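PDB 1BF6: phosphotriesterase homology protein from Escherichia coli, which hydrolyses phosphorylated glyceryl acetates, and also aromatic acetates and propionates, with a pair of zinc ions bound in each subunit. Local coordinates for residues D208-N213 with V237-D242. Sequence-based numbering, arbitrary orientation.
Sequences DTIGKN and VMLSMD. With ZN (zinc ion), chain C; SO4 (sulfate ion), chain F.
At the C-terminal ends of two neighbouring parallel strands of the TIM barrel, 204-207 and 237-239, the chain runs on into loops that meet beside the zinc centre. Backbone pairing fades here: Ile-210 N gives Ser-240 O a weak hydrogen bond of 3.4 Å, and the same oxygen receives a CA-H...O contact from Asp-208. A type II turn from Thr-209 to Lys-212 then swings the chain round, and one water bridges the loops by donating to both Ile-210 O and Met-241 O.

Apolar packing lies on the side facing helix 259-270. Met-241, bent at chi2 and chi3, curls back so that SD lies 3.6 Å from Ile-210 CG2, the two side chains crossing nearly at right angles. Ile-210 CD1 reaches obliquely to Leu-239 CB, and Leu-260 touches both Ile-210 and Met-241.

The polar contacts gather at the metal. Asp-242, its CG anti to the backbone N (chi1 -172°), binds one zinc through OD1 at 2.4 Å, alongside His-11, His-13 and Glu-124; Asp-208 OD1 instead hydrogen-bonds His-185, a ligand of the second zinc. Lys-212 stretches out beyond CG to bring its ammonium to Asp-242, where a long salt bridge to OD2 (3.8 Å) may temper the carboxylate's charge. Its NZ also hydrogen-bonds Asp-242 O at 2.7 Å from above the carbonyl plane, 25° out of it. An alanine here would remove this ammonium and would probably loosen the hold on the backbone of the metal-binding aspartate. NZ gives a further hydrogen bond to sulfate O3, at 3.0 Å.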
loop_
_atom_site.group_PDB
_atom_site.type_symbol
_atom_site.label_atom_id
_atom_site.label_comp_id
_atom_site.label_asym_id
_atom_site.label_seq_id
_atom_site.Cartn_x
_atom_site.Cartn_y
_atom_site.Cartn_z
ATOM N N ASP A 208 -2.616 -2.591 7.086
ATOM C CA ASP A 208 -2.370 -3.408 5.890
ATOM C C ASP A 208 -1.498 -4.655 6.056
ATOM O O ASP A 208 -1.021 -5.202 5.055
ATOM C CB ASP A 208 -1.779 -2.539 4.767
ATOM C CG ASP A 208 -0.575 -1.725 5.224
ATOM O OD1 ASP A 208 0.129 -2.151 6.161
ATOM O OD2 ASP A 208 -0.357 -0.626 4.663
ATOM N N THR A 209 -1.259 -5.069 7.296
ATOM C CA THR A 209 -0.465 -6.272 7.549
ATOM C C THR A 209 -1.365 -7.347 8.196
ATOM O O THR A 209 -0.901 -8.212 8.956
ATOM C CB THR A 209 0.771 -5.982 8.429
ATOM O OG1 THR A 209 0.369 -5.421 9.685
ATOM C CG2 THR A 209 1.731 -5.002 7.716
ATOM N N ILE A 210 -2.658 -7.261 7.888
ATOM C CA ILE A 210 -3.652 -8.203 8.399
ATOM C C ILE A 210 -3.239 -9.623 8.025
ATOM O O ILE A 210 -2.917 -9.889 6.868
ATOM C CB ILE A 210 -5.042 -7.877 7.815
ATOM C CG1 ILE A 210 -5.593 -6.607 8.478
ATOM C CG2 ILE A 210 -6.007 -9.054 8.000
ATOM C CD1 ILE A 210 -6.685 -5.913 7.667
ATOM N N GLY A 211 -3.224 -10.515 9.018
ATOM C CA GLY A 211 -2.839 -11.900 8.773
ATOM C C GLY A 211 -1.394 -12.215 9.135
ATOM O O GLY A 211 -1.027 -13.384 9.244
ATOM N N LYS A 212 -0.570 -11.181 9.313
ATOM C CA LYS A 212 0.841 -11.361 9.666
ATOM C C LYS A 212 0.959 -11.400 11.180
ATOM O O LYS A 212 1.620 -10.573 11.809
ATOM C CB LYS A 212 1.693 -10.240 9.039
ATOM C CG LYS A 212 1.526 -10.202 7.514
ATOM C CD LYS A 212 2.559 -9.374 6.760
ATOM C CE LYS A 212 2.342 -9.574 5.267
ATOM N NZ LYS A 212 3.409 -8.942 4.456
ATOM N N ASN A 213 0.323 -12.423 11.747
ATOM C CA ASN A 213 0.249 -12.638 13.182
ATOM C C ASN A 213 1.535 -12.992 13.925
ATOM O O ASN A 213 1.579 -12.938 15.157
ATOM C CB ASN A 213 -0.881 -13.628 13.474
ATOM C CG ASN A 213 -2.202 -13.150 12.931
ATOM O OD1 ASN A 213 -2.949 -13.902 12.309
ATOM N ND2 ASN A 213 -2.483 -11.867 13.127
ATOM N N VAL A 237 -9.230 5.462 7.929
ATOM C CA VAL A 237 -8.601 4.139 7.974
ATOM C C VAL A 237 -8.867 3.285 6.739
ATOM O O VAL A 237 -10.006 3.196 6.262
ATOM C CB VAL A 237 -9.083 3.338 9.223
ATOM C CG1 VAL A 237 -8.432 1.958 9.264
ATOM C CG2 VAL A 237 -8.767 4.085 10.484
ATOM N N MET A 238 -7.799 2.703 6.192
ATOM C CA MET A 238 -7.906 1.802 5.055
ATOM C C MET A 238 -7.242 0.465 5.433
ATOM O O MET A 238 -6.441 0.410 6.379
ATOM C CB MET A 238 -7.361 2.424 3.775
ATOM C CG MET A 238 -8.216 3.618 3.327
ATOM S SD MET A 238 -7.892 4.218 1.675
ATOM C CE MET A 238 -6.300 5.004 1.921
ATOM N N LEU A 239 -7.597 -0.599 4.710
ATOM C CA LEU A 239 -7.132 -1.954 5.031
ATOM C C LEU A 239 -6.525 -2.741 3.886
ATOM O O LEU A 239 -6.842 -2.507 2.720
ATOM C CB LEU A 239 -8.331 -2.773 5.560
ATOM C CG LEU A 239 -9.249 -2.169 6.636
ATOM C CD1 LEU A 239 -10.462 -3.084 6.842
ATOM C CD2 LEU A 239 -8.518 -1.974 7.938
ATOM N N SER A 240 -5.684 -3.721 4.248
ATOM C CA SER A 240 -5.049 -4.619 3.283
ATOM C C SER A 240 -4.270 -5.768 3.959
ATOM O O SER A 240 -4.196 -5.840 5.187
ATOM C CB SER A 240 -4.137 -3.846 2.314
ATOM O OG SER A 240 -4.551 -4.058 0.969
ATOM N N MET A 241 -3.702 -6.647 3.133
ATOM C CA MET A 241 -2.930 -7.817 3.580
ATOM C C MET A 241 -1.416 -7.675 3.324
ATOM O O MET A 241 -0.590 -8.337 3.971
ATOM C CB MET A 241 -3.403 -9.064 2.813
ATOM C CG MET A 241 -4.900 -9.364 2.891
ATOM S SD MET A 241 -5.382 -9.744 4.543
ATOM C CE MET A 241 -4.533 -11.304 4.760
ATOM N N ASP A 242 -1.064 -6.828 2.355
ATOM C CA ASP A 242 0.330 -6.636 1.945
ATOM C C ASP A 242 0.979 -7.991 1.591
ATOM O O ASP A 242 2.027 -8.347 2.158
ATOM C CB ASP A 242 1.150 -5.927 3.029
ATOM C CG ASP A 242 2.548 -5.549 2.556
ATOM O OD1 ASP A 242 2.776 -5.509 1.325
ATOM O OD2 ASP A 242 3.409 -5.319 3.411
HETATM ZN ZN ZN C . 4.215 -3.760 0.484
HETATM S S SO4 F . 7.205 -10.147 4.832
HETATM O O1 SO4 F . 8.196 -11.050 5.411
HETATM O O2 SO4 F . 7.540 -9.918 3.362
HETATM O O3 SO4 F . 5.761 -10.719 4.885
HETATM O O4 SO4 F . 7.191 -8.841 5.623
HETATM O O HOH W 1 -0.718 -10.564 5.248
#